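PDB 2G2X: hypothetical protein PP5205 from Pseudomonas putida, which is of unknown function but belongs to the EVE domain family, relatives of the ASCH and PUA folds, and so may bind modified nucleic acids. Local coordinates for residues R67-D72 against P93-D98. Residues are numbered along the deposited sequence; the frame is centred on the assembly and turned at random.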
ATOM      1  N   ARG A  67     -13.185   0.359  -0.462  1.00  7.39           N
ATOM      2  CA  ARG A  67     -13.860   0.667   0.800  1.00  7.48           C
ATOM      3  C   ARG A  67     -12.976   1.561   1.665  1.00  7.90           C
ATOM      4  O   ARG A  67     -11.855   1.191   2.018  1.00  6.38           O
ATOM      5  CB  ARG A  67     -14.222  -0.599   1.588  1.00  8.38           C
ATOM      6  CG  ARG A  67     -15.057  -0.268   2.827  1.00  8.70           C
ATOM      7  CD  ARG A  67     -15.391  -1.463   3.739  1.00  8.64           C
ATOM      8  NE  ARG A  67     -16.173  -0.986   4.880  1.00 10.78           N
ATOM      9  CZ  ARG A  67     -16.490  -1.699   5.959  1.00  9.16           C
ATOM     10  NH1 ARG A  67     -16.099  -2.961   6.079  1.00  9.68           N
ATOM     11  NH2 ARG A  67     -17.197  -1.134   6.925  1.00  6.51           N
ATOM     12  N   ALA A  68     -13.488   2.740   2.001  1.00  8.77           N
ATOM     13  CA  ALA A  68     -12.746   3.694   2.814  1.00  9.19           C
ATOM     14  C   ALA A  68     -12.456   3.126   4.200  1.00  8.67           C
ATOM     15  O   ALA A  68     -13.027   2.116   4.606  1.00  9.83           O
ATOM     16  CB  ALA A  68     -13.519   5.006   2.923  1.00  6.67           C
ATOM     17  N   ALA A  69     -11.569   3.793   4.923  1.00  8.79           N
ATOM     18  CA  ALA A  69     -11.166   3.347   6.251  1.00 10.20           C
ATOM     19  C   ALA A  69     -12.294   2.945   7.200  1.00 10.28           C
ATOM     20  O   ALA A  69     -13.315   3.629   7.315  1.00  9.84           O
ATOM     21  CB  ALA A  69     -10.290   4.423   6.914  1.00  9.98           C
ATOM     22  N   TYR A  70     -12.089   1.810   7.862  1.00 10.03           N
ATOM     23  CA  TYR A  70     -13.007   1.283   8.860  1.00  9.71           C
ATOM     24  C   TYR A  70     -12.132   0.540   9.878  1.00 11.28           C
ATOM     25  O   TYR A  70     -10.991   0.185   9.569  1.00  8.70           O
ATOM     26  CB  TYR A  70     -14.038   0.342   8.228  1.00 10.16           C
ATOM     27  CG  TYR A  70     -13.481  -0.914   7.607  1.00 11.43           C
ATOM     28  CD1 TYR A  70     -12.825  -0.876   6.376  1.00 10.48           C
ATOM     29  CD2 TYR A  70     -13.654  -2.151   8.225  1.00 10.33           C
ATOM     30  CE1 TYR A  70     -12.362  -2.037   5.770  1.00 11.77           C
ATOM     31  CE2 TYR A  70     -13.196  -3.324   7.627  1.00 11.97           C
ATOM     32  CZ  TYR A  70     -12.554  -3.259   6.398  1.00 12.91           C
ATOM     33  OH  TYR A  70     -12.127  -4.416   5.783  1.00 13.94           O
ATOM     34  N   PRO A  71     -12.641   0.310  11.102  1.00 11.73           N
ATOM     35  CA  PRO A  71     -11.870  -0.388  12.144  1.00 12.79           C
ATOM     36  C   PRO A  71     -11.249  -1.710  11.696  1.00 13.17           C
ATOM     37  O   PRO A  71     -11.950  -2.598  11.220  1.00 16.34           O
ATOM     38  CB  PRO A  71     -12.892  -0.575  13.268  1.00 13.67           C
ATOM     39  CG  PRO A  71     -13.772   0.651  13.124  1.00 14.42           C
ATOM     40  CD  PRO A  71     -13.968   0.713  11.607  1.00 12.23           C
ATOM     41  N   ASP A  72      -9.935  -1.838  11.860  1.00 12.66           N
ATOM     42  CA  ASP A  72      -9.224  -3.051  11.465  1.00 12.16           C
ATOM     43  C   ASP A  72      -9.656  -4.185  12.390  1.00 13.43           C
ATOM     44  O   ASP A  72      -9.257  -4.231  13.549  1.00 13.64           O
ATOM     45  CB  ASP A  72      -7.716  -2.828  11.572  1.00 10.95           C
ATOM     46  CG  ASP A  72      -6.908  -3.943  10.936  1.00 13.42           C
ATOM     47  OD1 ASP A  72      -7.448  -5.061  10.782  1.00 12.68           O
ATOM     48  OD2 ASP A  72      -5.721  -3.704  10.600  1.00 14.46           O
ATOM     49  N   PRO A  93      -7.743   1.662  17.743  1.00 12.48           N
ATOM     50  CA  PRO A  93      -6.956   2.709  17.099  1.00 12.23           C
ATOM     51  C   PRO A  93      -6.572   2.437  15.649  1.00 11.48           C
ATOM     52  O   PRO A  93      -6.089   3.338  14.965  1.00 10.76           O
ATOM     53  CB  PRO A  93      -5.734   2.813  18.003  1.00 13.77           C
ATOM     54  CG  PRO A  93      -5.525   1.404  18.418  1.00 14.29           C
ATOM     55  CD  PRO A  93      -6.932   0.924  18.727  1.00 13.84           C
ATOM     56  N   TRP A  94      -6.810   1.217  15.169  1.00  9.18           N
ATOM     57  CA  TRP A  94      -6.412   0.876  13.809  1.00  7.97           C
ATOM     58  C   TRP A  94      -7.492   0.806  12.748  1.00  8.17           C
ATOM     59  O   TRP A  94      -8.656   0.498  13.024  1.00  6.67           O
ATOM     60  CB  TRP A  94      -5.607  -0.415  13.842  1.00  7.24           C
ATOM     61  CG  TRP A  94      -4.538  -0.324  14.880  1.00  9.13           C
ATOM     62  CD1 TRP A  94      -4.486  -0.996  16.067  1.00  8.09           C
ATOM     63  CD2 TRP A  94      -3.406   0.559  14.867  1.00  9.48           C
ATOM     64  NE1 TRP A  94      -3.395  -0.585  16.796  1.00  8.32           N
ATOM     65  CE2 TRP A  94      -2.712   0.368  16.085  1.00  9.96           C
ATOM     66  CE3 TRP A  94      -2.910   1.493  13.944  1.00  8.37           C
ATOM     67  CZ2 TRP A  94      -1.546   1.083  16.411  1.00  7.45           C
ATOM     68  CZ3 TRP A  94      -1.751   2.204  14.264  1.00 10.24           C
ATOM     69  CH2 TRP A  94      -1.082   1.991  15.491  1.00 11.27           C
ATOM     70  N   SER A  95      -7.080   1.101  11.520  1.00  7.56           N
ATOM     71  CA  SER A  95      -7.985   1.119  10.382  1.00  7.67           C
ATOM     72  C   SER A  95      -7.492   0.268   9.228  1.00  7.59           C
ATOM     73  O   SER A  95      -6.298   0.010   9.080  1.00  7.63           O
ATOM     74  CB  SER A  95      -8.171   2.558   9.884  1.00  6.87           C
ATOM     75  OG  SER A  95      -8.819   3.365  10.851  1.00  8.79           O
ATOM     76  N   ALA A  96      -8.434  -0.165   8.404  1.00  8.55           N
ATOM     77  CA  ALA A  96      -8.124  -0.963   7.235  1.00  8.17           C
ATOM     78  C   ALA A  96      -8.940  -0.387   6.093  1.00  7.21           C
ATOM     79  O   ALA A  96      -9.811   0.453   6.311  1.00  8.44           O
ATOM     80  CB  ALA A  96      -8.513  -2.418   7.474  1.00  8.54           C
ATOM     81  N   VAL A  97      -8.635  -0.814   4.876  1.00  7.07           N
ATOM     82  CA  VAL A  97      -9.386  -0.387   3.705  1.00  6.01           C
ATOM     83  C   VAL A  97      -9.436  -1.628   2.840  1.00  7.43           C
ATOM     84  O   VAL A  97      -8.625  -2.532   3.027  1.00  7.90           O
ATOM     85  CB  VAL A  97      -8.682   0.760   2.923  1.00  8.24           C
ATOM     86  CG1 VAL A  97      -8.625   2.019   3.781  1.00  4.99           C
ATOM     87  CG2 VAL A  97      -7.288   0.329   2.488  1.00  6.90           C
ATOM     88  N   ASP A  98     -10.392  -1.695   1.919  1.00  6.53           N
ATOM     89  CA  ASP A  98     -10.483  -2.847   1.035  1.00  5.64           C
ATOM     90  C   ASP A  98     -10.013  -2.422  -0.344  1.00  6.64           C
ATOM     91  O   ASP A  98     -10.282  -1.303  -0.784  1.00  6.71           O
ATOM     92  CB  ASP A  98     -11.918  -3.381   0.972  1.00  7.26           C
ATOM     93  CG  ASP A  98     -12.349  -4.053   2.266  1.00  7.03           C
ATOM     94  OD1 ASP A  98     -11.466  -4.446   3.061  1.00  6.52           O
ATOM     95  OD2 ASP A  98     -13.569  -4.197   2.483  1.00  8.12           O
TER
HETATM   96  O   HOH W   1     -15.231  -4.744   4.385  1.00 10.55           O
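Tyr70 reaches across to Asp98, its OH donating to OD1 at 2.8 Å on the syn side of the carboxylate, 28° out of plane, the ring and carboxylate planes 73° apart. The other oxygen, OD2, takes a bond from a water that accepts from Arg67 NH1; NH1 and OD2 stay 4.6 Å apart, beyond a salt bridge. Arg67, extended with CG anti to its backbone N (chi1 -174°), runs beside Asp98 and lays its guanidinium over one face of the Tyr70 ring, NH1 3.2 Å above the ring plane. On the opposite face lies Ala96 CB, 4.2 Å from Tyr70 CE1, so the ring is sandwiched between guanidinium and methyl. A leucine in place of Tyr70 takes away the hydroxyl and the flat ring, and would probably leave the Asp98 carboxylate held less firmly and the Arg67 guanidinium freer to swing.

Along the backbone, Tyr70 and Ala96 exchange two hydrogen bonds, the shorter from Ala96 N to Tyr70 O at 2.8 Å, while Asp98 N donates to Arg67 O and the return bond is weak. The register slips by one between these pairs, a beta bulge; Ala69 CA-H points at Ala96 O, 3.2 Å from CA to O. Beyond Pro71, Asp72 N bonds Trp94 O, and the Asp72 carboxylate turns to Arg30, Gly28 and Thr74.

Strands 58-71 and 95-110 thus pair as antiparallel neighbours in the EVE domain's mixed sheet, at the end where a 20-residue connection without helix or strand links them. Strand 23-26 flanks the latter, Val97 bonding Trp26 through the backbone and packing on Leu38 of helix 32-38.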